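Long-range contacts in hyaluronidase (Thermobaculum terrenum, PDB 5DIY), which probably removes O-linked N-acetylglucosamine from proteins as a family 84 glycoside hydrolase, here crystallised with its predicted proton donor exchanged: residues R5-E11 with L35-A41; P84-Y90 with I116-V121; M207-Q211 with L247-V251; P239-R243 with C315-E319. One frame throughout, in Å; residues are numbered along the deposited sequence.

Interaction 1: residues R5-E11 with L35-A41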
# COMPACT_ATOMS: atom_id res chain seq x y z
N ARG C 5 20.50 -7.09 -6.95
CA ARG C 5 20.61 -8.56 -6.96
C ARG C 5 19.24 -9.22 -6.75
O ARG C 5 18.88 -10.15 -7.46
CB ARG C 5 21.59 -9.06 -5.89
CG ARG C 5 22.11 -10.46 -6.14
CD ARG C 5 22.54 -11.17 -4.86
NE ARG C 5 23.53 -10.41 -4.09
CZ ARG C 5 23.97 -10.72 -2.87
NH1 ARG C 5 23.53 -11.81 -2.23
NH2 ARG C 5 24.87 -9.94 -2.28
N TYR C 6 18.49 -8.73 -5.76
CA TYR C 6 17.14 -9.21 -5.48
C TYR C 6 16.13 -8.15 -5.92
O TYR C 6 16.15 -7.01 -5.45
CB TYR C 6 16.97 -9.56 -3.99
CG TYR C 6 17.97 -10.59 -3.48
CD1 TYR C 6 18.09 -11.84 -4.09
CD2 TYR C 6 18.80 -10.31 -2.39
CE1 TYR C 6 19.01 -12.78 -3.63
CE2 TYR C 6 19.72 -11.25 -1.92
CZ TYR C 6 19.82 -12.49 -2.55
OH TYR C 6 20.72 -13.43 -2.10
N ARG C 7 15.27 -8.54 -6.87
CA ARG C 7 14.25 -7.68 -7.45
C ARG C 7 12.94 -8.39 -7.22
O ARG C 7 12.51 -9.17 -8.07
CB ARG C 7 14.51 -7.51 -8.95
CG ARG C 7 15.77 -6.72 -9.26
CD ARG C 7 15.96 -6.54 -10.75
NE ARG C 7 16.02 -7.80 -11.49
CZ ARG C 7 17.07 -8.64 -11.52
NH1 ARG C 7 18.18 -8.38 -10.83
NH2 ARG C 7 16.99 -9.75 -12.24
N GLY C 8 12.31 -8.14 -6.08
CA GLY C 8 11.31 -9.06 -5.56
C GLY C 8 9.93 -8.56 -5.18
O GLY C 8 9.66 -7.36 -5.10
N ILE C 9 9.05 -9.54 -4.96
CA ILE C 9 7.76 -9.33 -4.33
C ILE C 9 7.77 -10.12 -3.04
O ILE C 9 8.13 -11.30 -3.04
CB ILE C 9 6.60 -9.80 -5.23
CG1 ILE C 9 6.48 -8.88 -6.45
CG2 ILE C 9 5.29 -9.82 -4.44
CD1 ILE C 9 5.52 -9.35 -7.51
N ILE C 10 7.37 -9.48 -1.94
CA ILE C 10 7.12 -10.19 -0.68
C ILE C 10 5.62 -10.22 -0.44
O ILE C 10 4.99 -9.18 -0.24
CB ILE C 10 7.89 -9.59 0.54
CG1 ILE C 10 7.47 -10.30 1.84
CG2 ILE C 10 7.69 -8.07 0.69
CD1 ILE C 10 8.48 -10.17 2.96
N GLU C 11 5.02 -11.41 -0.46
CA GLU C 11 3.64 -11.55 -0.02
C GLU C 11 3.67 -11.56 1.51
O GLU C 11 3.68 -12.62 2.11
CB GLU C 11 2.97 -12.81 -0.59
CG GLU C 11 1.49 -12.88 -0.23
CD GLU C 11 0.76 -14.08 -0.82
OE1 GLU C 11 1.28 -14.75 -1.73
OE2 GLU C 11 -0.37 -14.35 -0.34
N LEU C 35 11.52 -9.49 -12.49
CA LEU C 35 11.54 -9.62 -11.03
C LEU C 35 11.94 -11.06 -10.74
O LEU C 35 11.33 -11.98 -11.29
CB LEU C 35 10.16 -9.31 -10.44
CG LEU C 35 9.66 -7.88 -10.63
CD1 LEU C 35 8.21 -7.74 -10.20
CD2 LEU C 35 10.54 -6.90 -9.86
N ASN C 36 12.96 -11.26 -9.91
CA ASN C 36 13.61 -12.57 -9.76
C ASN C 36 13.54 -13.19 -8.36
O ASN C 36 14.30 -14.12 -8.06
CB ASN C 36 15.07 -12.46 -10.21
CG ASN C 36 15.92 -11.67 -9.23
OD1 ASN C 36 15.40 -10.98 -8.35
ND2 ASN C 36 17.23 -11.76 -9.39
N ALA C 37 12.65 -12.69 -7.50
CA ALA C 37 12.62 -13.13 -6.11
C ALA C 37 11.24 -13.00 -5.50
O ALA C 37 10.60 -11.96 -5.62
CB ALA C 37 13.63 -12.32 -5.31
N TYR C 38 10.79 -14.06 -4.83
CA TYR C 38 9.50 -14.07 -4.14
C TYR C 38 9.67 -14.59 -2.73
O TYR C 38 10.31 -15.62 -2.54
CB TYR C 38 8.51 -14.96 -4.89
CG TYR C 38 7.23 -15.25 -4.14
CD1 TYR C 38 6.20 -14.31 -4.09
CD2 TYR C 38 7.04 -16.47 -3.50
CE1 TYR C 38 5.03 -14.57 -3.41
CE2 TYR C 38 5.87 -16.74 -2.80
CZ TYR C 38 4.86 -15.79 -2.77
OH TYR C 38 3.70 -16.06 -2.09
N ILE C 39 9.08 -13.89 -1.76
CA ILE C 39 9.03 -14.37 -0.38
C ILE C 39 7.59 -14.71 0.00
O ILE C 39 6.69 -13.87 -0.09
CB ILE C 39 9.60 -13.34 0.62
CG1 ILE C 39 11.11 -13.17 0.41
CG2 ILE C 39 9.36 -13.79 2.06
CD1 ILE C 39 11.69 -11.90 1.00
N TYR C 40 7.40 -15.95 0.46
CA TYR C 40 6.13 -16.39 1.01
C TYR C 40 6.06 -15.99 2.48
O TYR C 40 6.81 -16.54 3.30
CB TYR C 40 5.96 -17.90 0.87
CG TYR C 40 4.66 -18.39 1.41
CD1 TYR C 40 3.52 -18.41 0.61
CD2 TYR C 40 4.54 -18.81 2.74
CE1 TYR C 40 2.31 -18.85 1.11
CE2 TYR C 40 3.33 -19.25 3.24
CZ TYR C 40 2.21 -19.27 2.41
OH TYR C 40 1.00 -19.70 2.89
N ALA C 41 5.18 -15.05 2.82
CA ALA C 41 5.01 -14.61 4.21
C ALA C 41 3.64 -13.98 4.55
O ALA C 41 3.60 -12.97 5.26
CB ALA C 41 6.13 -13.64 4.58
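Asn-36 takes hold of the chain at Arg-5 and Arg-7 with both ends of its side-chain amide. ND2 sends a nearly straight bond (173°) to Arg-5 O, 3.0 Å away and in the amide plane. OD1 accepts from Arg-7 N at 2.9 Å, and the backbone N of Asn-36 reaches Arg-7 O at 2.8 Å. With CG lodged between its own backbone N and carbonyl carbon (chi1 71°), the amide is turned back toward strand 6-11. The Arg-7 guanidinium lies with one face over this amide, its NE given to Asn-34 O and NH1 to Phe-4 O.

From there on the two strands are bonded as regular parallel neighbours, the first pair of a TIM barrel, linked by helix 20-32 in a beta-alpha-beta crossover. Ile-9 uses both its polar backbone atoms: N to Ala-37 O at 2.9 Å, O from Ile-39 N at 3.0 Å. Glu-11 N then meets Ile-39 O at 3.0 Å. On the Ile-10 and Ile-39 face, CD1 of the former rests 3.8 Å from CG2 of the latter, beside Tyr-255.

The opposite face carries a buried carboxylate. Tyr-38 OH donates to Glu-11 OE1 at 2.8 Å, arriving on the anti side and 35° out of the carboxylate plane. OE1 also has a salt bridge to Arg-23 NE, while OE2 accepts from Trp-18 N. Three donors, one of them a cation, thus surround a group shut away from solvent, which would favour its staying ionised and fixes its rotation.

Interaction 2: residues P84-Y90 with I116-V121. Unlike the reference sequence in segment 116-121: Asn-120 (reference Asp). With NAG (2-acetamido-2-deoxy-beta-D-glucopyranose), chain E.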
# COMPACT_ATOMS: atom_id res chain seq x y z
N PRO C 84 8.23 -16.66 14.12
CA PRO C 84 8.06 -17.35 15.40
C PRO C 84 8.08 -16.46 16.65
O PRO C 84 7.91 -16.97 17.76
CB PRO C 84 9.28 -18.28 15.42
CG PRO C 84 10.34 -17.46 14.78
CD PRO C 84 9.66 -16.63 13.73
N GLY C 85 8.25 -15.15 16.47
CA GLY C 85 8.58 -14.24 17.56
C GLY C 85 7.51 -13.93 18.59
O GLY C 85 7.82 -13.32 19.62
N LEU C 86 6.26 -14.32 18.34
CA LEU C 86 5.19 -14.11 19.32
C LEU C 86 5.32 -15.06 20.51
O LEU C 86 4.93 -14.70 21.62
CB LEU C 86 3.80 -14.27 18.69
CG LEU C 86 3.42 -13.33 17.56
CD1 LEU C 86 2.11 -13.77 16.92
CD2 LEU C 86 3.31 -11.90 18.06
N SER C 87 5.83 -16.27 20.27
CA SER C 87 5.95 -17.30 21.31
C SER C 87 7.30 -18.04 21.39
O SER C 87 7.44 -18.94 22.22
CB SER C 87 4.82 -18.31 21.15
OG SER C 87 4.89 -18.94 19.88
N LEU C 88 8.29 -17.67 20.58
CA LEU C 88 9.57 -18.39 20.56
C LEU C 88 10.33 -18.22 21.88
O LEU C 88 10.45 -17.11 22.38
CB LEU C 88 10.47 -17.90 19.41
CG LEU C 88 11.92 -18.39 19.33
CD1 LEU C 88 11.98 -19.90 19.21
CD2 LEU C 88 12.64 -17.74 18.16
N VAL C 89 10.82 -19.34 22.41
CA VAL C 89 11.82 -19.33 23.47
C VAL C 89 13.18 -19.39 22.77
O VAL C 89 13.61 -20.45 22.31
CB VAL C 89 11.64 -20.51 24.46
CG1 VAL C 89 12.52 -20.32 25.69
CG2 VAL C 89 10.18 -20.66 24.87
N TYR C 90 13.83 -18.23 22.66
CA TYR C 90 15.08 -18.09 21.91
C TYR C 90 16.19 -19.05 22.37
O TYR C 90 16.89 -19.63 21.54
CB TYR C 90 15.59 -16.64 21.97
CG TYR C 90 14.74 -15.66 21.19
CD1 TYR C 90 14.88 -15.53 19.81
CD2 TYR C 90 13.79 -14.87 21.84
CE1 TYR C 90 14.10 -14.64 19.10
CE2 TYR C 90 13.01 -13.97 21.13
CZ TYR C 90 13.16 -13.86 19.76
OH TYR C 90 12.39 -12.97 19.05
N ILE C 116 13.25 -15.51 8.30
CA ILE C 116 12.88 -15.62 9.72
C ILE C 116 12.60 -14.21 10.24
O ILE C 116 13.53 -13.42 10.46
CB ILE C 116 13.97 -16.34 10.56
CG1 ILE C 116 14.32 -17.69 9.92
CG2 ILE C 116 13.47 -16.57 11.99
CD1 ILE C 116 15.36 -18.50 10.67
N PHE C 117 11.32 -13.89 10.44
CA PHE C 117 10.90 -12.51 10.71
C PHE C 117 10.49 -12.30 12.16
O PHE C 117 9.86 -13.17 12.75
CB PHE C 117 9.76 -12.08 9.78
CG PHE C 117 10.06 -12.22 8.30
CD1 PHE C 117 11.36 -12.22 7.80
CD2 PHE C 117 9.01 -12.31 7.40
CE1 PHE C 117 11.60 -12.34 6.45
CE2 PHE C 117 9.25 -12.42 6.04
CZ PHE C 117 10.54 -12.44 5.56
N PHE C 118 10.86 -11.13 12.70
CA PHE C 118 10.54 -10.73 14.08
C PHE C 118 9.86 -9.36 14.13
O PHE C 118 9.93 -8.66 15.15
CB PHE C 118 11.82 -10.73 14.93
CG PHE C 118 12.52 -12.06 14.95
CD1 PHE C 118 12.13 -13.05 15.83
CD2 PHE C 118 13.55 -12.33 14.06
CE1 PHE C 118 12.75 -14.29 15.84
CE2 PHE C 118 14.19 -13.56 14.07
CZ PHE C 118 13.79 -14.54 14.96
N ASP C 119 9.20 -8.97 13.04
CA ASP C 119 8.39 -7.75 13.02
C ASP C 119 7.10 -7.93 13.82
O ASP C 119 6.54 -9.02 13.86
CB ASP C 119 8.05 -7.33 11.59
CG ASP C 119 7.32 -8.42 10.81
OD1 ASP C 119 7.87 -9.53 10.69
OD2 ASP C 119 6.21 -8.15 10.31
N ASN C 120 6.64 -6.84 14.45
CA ASN C 120 5.38 -6.82 15.19
C ASN C 120 5.30 -7.91 16.26
O ASN C 120 4.41 -8.76 16.26
CB ASN C 120 4.19 -6.89 14.23
CG ASN C 120 4.22 -5.80 13.17
OD1 ASN C 120 4.93 -4.80 13.30
ND2 ASN C 120 3.45 -5.99 12.10
N VAL C 121 6.29 -7.86 17.16
CA VAL C 121 6.34 -8.67 18.37
C VAL C 121 6.68 -7.72 19.51
O VAL C 121 7.06 -6.57 19.25
CB VAL C 121 7.38 -9.82 18.26
CG1 VAL C 121 7.07 -10.70 17.06
CG2 VAL C 121 8.81 -9.29 18.20
C1 NAG E . 3.89 -3.95 9.03
C2 NAG E . 4.18 -5.41 8.64
C3 NAG E . 3.60 -5.82 7.29
C4 NAG E . 2.40 -4.96 6.94
C5 NAG E . 2.86 -3.52 6.81
C6 NAG E . 1.72 -2.55 6.47
C7 NAG E . 6.56 -5.09 8.01
C8 NAG E . 7.95 -5.59 8.26
N2 NAG E . 5.61 -5.71 8.72
O3 NAG E . 3.23 -7.21 7.34
O4 NAG E . 1.85 -5.37 5.68
O5 NAG E . 3.58 -3.06 7.96
O6 NAG E . 0.63 -2.66 7.39
O7 NAG E . 6.32 -4.18 7.23
O HOH W 1 7.75 -13.15 14.59
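With CG anti to the carbonyl carbon in both (chi1 -58° and -69°), the rings of Phe-118 and Tyr-90 are brought alongside and run past each other in opposite directions. This is the C-terminal mouth of a TIM barrel, where the loops after strands 77-82 and 113-117 lie side by side. The ring planes are tilted by 38°, and CE1 of Phe-118 comes within 3.5 Å of CE1 of Tyr-90. Tyr-90 OH lies 3.2 Å from Phe-118 CD1. Leu-88 CD2 reaches the same phenyl ring at its edge, and Pro-84 CG comes to 4.1 Å from Phe-118 CE1.

Further along, Val-121 CG1 presses on the backbone of Gly-85, 3.6 Å from its C atom, with Leu-86 CD2 beside the same methyl. A water ties the two backbones together, accepting a hydrogen bond from Gly-85 N at 2.8 Å and donating one to Phe-117 O at 2.8 Å.

The packed loop carries Asp-119, which binds the sugar, and Asn-120, an engineered exchange at the predicted proton-donor position. Asn-120 OD1 bonds Tyr-168 OH and its ND2 bonds Tyr-14 OH. Asp-119, also paired with Lys-43, holds the acetamido group of the bound sugar, consistent with the substrate-assisted mechanism known for family 84. That bond runs nearly straight from NAG N2 to Asp-119 OD2 at 3.0 Å, and Asn-120 ND2 stands 3.6 Å from NAG C2.

Interaction 3: residues M207-Q211 with L247-V251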
# COMPACT_ATOMS: atom_id res chain seq x y z
N MET C 207 19.72 5.12 3.90
CA MET C 207 20.18 3.73 3.80
C MET C 207 21.69 3.56 4.08
O MET C 207 22.11 2.48 4.48
CB MET C 207 19.78 3.10 2.46
CG MET C 207 18.27 3.08 2.21
SD MET C 207 17.26 2.40 3.55
CE MET C 207 17.93 0.73 3.62
N GLN C 208 22.46 4.63 3.86
CA GLN C 208 23.86 4.71 4.32
C GLN C 208 23.97 4.52 5.83
O GLN C 208 24.79 3.75 6.31
CB GLN C 208 24.50 6.06 3.98
CG GLN C 208 25.15 6.15 2.60
CD GLN C 208 25.77 7.51 2.32
OE1 GLN C 208 25.61 8.46 3.10
NE2 GLN C 208 26.50 7.61 1.21
N GLU C 209 23.13 5.25 6.57
CA GLU C 209 23.10 5.14 8.03
C GLU C 209 22.73 3.74 8.47
O GLU C 209 23.40 3.16 9.31
CB GLU C 209 22.12 6.14 8.64
CG GLU C 209 22.55 7.58 8.52
CD GLU C 209 21.49 8.53 9.06
OE1 GLU C 209 20.50 8.79 8.35
OE2 GLU C 209 21.65 8.99 10.21
N VAL C 210 21.68 3.18 7.86
CA VAL C 210 21.24 1.82 8.16
C VAL C 210 22.39 0.83 7.92
O VAL C 210 22.65 -0.04 8.75
CB VAL C 210 20.00 1.39 7.33
CG1 VAL C 210 19.66 -0.09 7.58
CG2 VAL C 210 18.79 2.24 7.66
N GLN C 211 23.05 0.98 6.77
CA GLN C 211 24.19 0.13 6.39
C GLN C 211 25.30 0.14 7.44
O GLN C 211 25.88 -0.91 7.72
CB GLN C 211 24.73 0.55 5.01
CG GLN C 211 26.09 -0.04 4.64
CD GLN C 211 26.48 0.19 3.19
OE1 GLN C 211 25.92 1.05 2.51
NE2 GLN C 211 27.45 -0.58 2.71
N LEU C 247 20.07 4.34 -4.65
CA LEU C 247 19.86 3.41 -3.53
C LEU C 247 20.62 2.09 -3.71
O LEU C 247 21.08 1.51 -2.72
CB LEU C 247 18.38 3.07 -3.32
CG LEU C 247 17.47 4.04 -2.56
CD1 LEU C 247 16.05 3.49 -2.56
CD2 LEU C 247 17.95 4.27 -1.13
N HIS C 248 20.72 1.62 -4.95
CA HIS C 248 21.42 0.36 -5.26
C HIS C 248 22.85 0.29 -4.71
O HIS C 248 23.31 -0.79 -4.36
CB HIS C 248 21.39 0.06 -6.77
CG HIS C 248 22.12 1.06 -7.62
ND1 HIS C 248 23.48 1.01 -7.83
CD2 HIS C 248 21.67 2.12 -8.33
CE1 HIS C 248 23.84 2.00 -8.62
NE2 HIS C 248 22.75 2.68 -8.94
N THR C 249 23.52 1.43 -4.62
CA THR C 249 24.84 1.53 -3.97
C THR C 249 24.84 1.05 -2.50
O THR C 249 25.82 0.46 -2.06
CB THR C 249 25.38 2.98 -4.06
OG1 THR C 249 25.50 3.34 -5.44
CG2 THR C 249 26.74 3.13 -3.38
N HIS C 250 23.75 1.28 -1.77
CA HIS C 250 23.67 0.93 -0.34
C HIS C 250 22.68 -0.17 0.02
O HIS C 250 22.55 -0.52 1.19
CB HIS C 250 23.36 2.20 0.46
CG HIS C 250 24.29 3.33 0.15
ND1 HIS C 250 23.96 4.34 -0.72
CD2 HIS C 250 25.57 3.56 0.53
CE1 HIS C 250 24.98 5.17 -0.84
NE2 HIS C 250 25.97 4.72 -0.09
N VAL C 251 22.00 -0.73 -0.99
CA VAL C 251 20.95 -1.71 -0.78
C VAL C 251 21.20 -2.92 -1.68
O VAL C 251 21.44 -2.77 -2.87
CB VAL C 251 19.57 -1.07 -1.05
CG1 VAL C 251 18.45 -2.11 -1.07
CG2 VAL C 251 19.27 0.01 -0.00
O HOH W 2 21.43 -0.30 3.73
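Met-207 faces Leu-247 and Val-251 on the outer side of the TIM barrel, where helix 204-214 lies against the turn that leads into the last barrel strand, 251-256. This is the closely packed apolar part of the contact, buried from solvent. Met-207 CG sits 3.6 Å from Leu-247 CD2 and 3.9 Å from Val-251 CG2. Bends at chi2 (-50°) and chi3 (-61°) curl the thioether, so that CE too comes to 3.9 Å from Val-251 CG2. Trp-192, Ala-218 and Leu-220, from the neighbouring strands, also line the apolar surroundings of the methionine.

The other half is built round the His-250 ring and lies toward solvent, with Gln-208 at its exposed end. Here the partners are two glutamines, one using its CG and the other its OE1. Gln-208 lays CG over one face of the imidazole in a CH-pi contact, 3.4 Å from the ring centroid and 23° off its normal. Its amide plane stands almost upright to the ring. Thr-249 CG2 covers the opposite face, so the imidazole is sandwiched. Gln-211, extended beyond CG, crosses the His-250 side chain at about a right angle and brings OE1 to the ring edge, in plane, 3.2 Å from His-250 CD2.

At the backbone, a water bridges the helix and the turn. It donates to a carbonyl on each, to Met-207 O at 3.0 Å and to His-250 O at 2.8 Å.

Interaction 4: residues P239-R243 with C315-E319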
# COMPACT_ATOMS: atom_id res chain seq x y z
N PRO C 239 2.28 5.24 -9.34
CA PRO C 239 3.61 4.69 -9.62
C PRO C 239 4.50 4.62 -8.39
O PRO C 239 4.37 5.42 -7.47
CB PRO C 239 4.18 5.69 -10.63
CG PRO C 239 3.57 6.99 -10.24
CD PRO C 239 2.16 6.63 -9.82
N TYR C 240 5.39 3.63 -8.39
CA TYR C 240 6.53 3.59 -7.48
C TYR C 240 7.27 4.94 -7.58
O TYR C 240 7.47 5.46 -8.68
CB TYR C 240 7.47 2.45 -7.88
CG TYR C 240 8.47 2.04 -6.83
CD1 TYR C 240 8.06 1.49 -5.62
CD2 TYR C 240 9.84 2.18 -7.06
CE1 TYR C 240 8.98 1.10 -4.66
CE2 TYR C 240 10.77 1.79 -6.10
CZ TYR C 240 10.33 1.25 -4.91
OH TYR C 240 11.26 0.87 -3.99
N ASP C 241 7.62 5.52 -6.43
CA ASP C 241 8.18 6.87 -6.44
C ASP C 241 8.98 7.21 -5.19
O ASP C 241 8.83 6.56 -4.15
CB ASP C 241 7.04 7.90 -6.60
CG ASP C 241 7.46 9.15 -7.38
OD1 ASP C 241 8.67 9.37 -7.64
OD2 ASP C 241 6.55 9.93 -7.73
N HIS C 242 9.82 8.23 -5.33
CA HIS C 242 10.57 8.85 -4.22
C HIS C 242 11.62 7.92 -3.62
O HIS C 242 11.97 8.05 -2.44
CB HIS C 242 9.62 9.39 -3.15
CG HIS C 242 8.52 10.23 -3.71
ND1 HIS C 242 7.22 10.17 -3.25
CD2 HIS C 242 8.52 11.14 -4.71
CE1 HIS C 242 6.48 11.02 -3.93
NE2 HIS C 242 7.24 11.63 -4.82
N ARG C 243 12.13 7.01 -4.44
CA ARG C 243 13.23 6.14 -4.06
C ARG C 243 14.43 6.66 -4.84
O ARG C 243 14.37 6.78 -6.06
CB ARG C 243 12.94 4.67 -4.40
CG ARG C 243 12.23 3.91 -3.29
CD ARG C 243 10.82 4.42 -3.07
NE ARG C 243 10.15 3.80 -1.92
CZ ARG C 243 9.28 4.41 -1.11
NH1 ARG C 243 8.95 5.69 -1.27
NH2 ARG C 243 8.73 3.74 -0.10
N CYS C 315 1.17 6.45 1.10
CA CYS C 315 2.41 6.92 1.73
C CYS C 315 3.28 7.77 0.77
O CYS C 315 3.99 8.67 1.22
CB CYS C 315 3.23 5.74 2.26
SG CYS C 315 3.89 4.63 0.99
N LEU C 316 3.22 7.47 -0.53
CA LEU C 316 3.97 8.22 -1.55
C LEU C 316 3.38 9.61 -1.83
O LEU C 316 4.11 10.53 -2.15
CB LEU C 316 4.04 7.42 -2.85
CG LEU C 316 4.64 6.01 -2.78
CD1 LEU C 316 4.60 5.34 -4.14
CD2 LEU C 316 6.07 6.06 -2.25
N GLU C 317 2.05 9.73 -1.74
CA GLU C 317 1.38 11.02 -1.93
C GLU C 317 0.34 11.17 -0.83
O GLU C 317 -0.84 10.91 -1.07
CB GLU C 317 0.72 11.10 -3.30
CG GLU C 317 1.67 11.01 -4.49
CD GLU C 317 2.69 12.13 -4.55
OE1 GLU C 317 2.49 13.19 -3.93
OE2 GLU C 317 3.71 11.93 -5.23
N PRO C 318 0.77 11.55 0.38
CA PRO C 318 -0.14 11.54 1.53
C PRO C 318 -1.20 12.67 1.56
O PRO C 318 -2.16 12.55 2.31
CB PRO C 318 0.81 11.66 2.72
CG PRO C 318 1.98 12.41 2.19
CD PRO C 318 2.13 11.96 0.77
N GLU C 319 -1.03 13.73 0.77
CA GLU C 319 -1.95 14.88 0.84
C GLU C 319 -3.29 14.58 0.19
O GLU C 319 -3.44 13.58 -0.53
CB GLU C 319 -1.33 16.12 0.18
CG GLU C 319 0.05 16.54 0.69
CD GLU C 319 0.11 16.79 2.19
OE1 GLU C 319 -0.90 17.26 2.77
OE2 GLU C 319 1.18 16.53 2.79
O HOH W 3 3.95 9.63 -6.89
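Leu-316 pushes its forked end into the loop at Pro-239 to Arg-243, part of the long excursion that follows strand 218-222 of the TIM barrel. Its own loop connects helix 301-308 to helix 322-336, so the contact joins the barrel to the helices that come after it. The two methyls divide the work: CD1 lies 3.3 Å from Pro-239 O, and CD2 lies 3.4 Å from Asp-241 O. CD2 also comes to 3.1 Å from Arg-243 NH1, the arginine chain crossing the leucine at about a right angle. Arg-243 NH2 is held by a salt bridge to Asp-222 and a bond to Ser-199 O, with a weak bond from NH1 to Asp-241 O.

His-242 works by its edge. A backbone with positive phi (67°) and a CG anti to the carbonyl carbon (chi1 -50°) present CE1 to Leu-316 O at 3.0 Å and to Glu-317 OE2 at 3.2 Å. The carboxylate of Glu-317 is turned steeply to the ring, their planes 69° apart. Asp-241 CG lies over one face of the same imidazole, while its OD1 accepts from His-242 N.

Two acids come close here: Asp-241 OD2 and Glu-317 OE2 are 4.3 Å apart. A water between them would ease the repulsion, donating one hydrogen to Asp-241 OD2 at 2.7 Å and the other to Glu-317 OE2 at 2.8 Å.

Interactions 1 and 2 touch inside the barrel. The ring of Phe-117 packs on the inner side of the first two strands and on Ala-41 just beyond, its CE2 3.7 Å from Ala-41 CB and 3.9 Å from Ile-10 CD1, although the centres of the two interactions are about 21 Å apart. Both lie close to the sugar: interaction 2 supplies Asp-119 and Asn-120, and the Ile-10 side chain is about 7 Å from it. Interactions 3 and 4 alternate along the chain and adjoin in sequence, with centres about 19 Å apart and no other touch. From the sugar, the Arg-243 side chain of interaction 4 is about 11 Å away and the Met-207 side chain of interaction 3 about 13 Å.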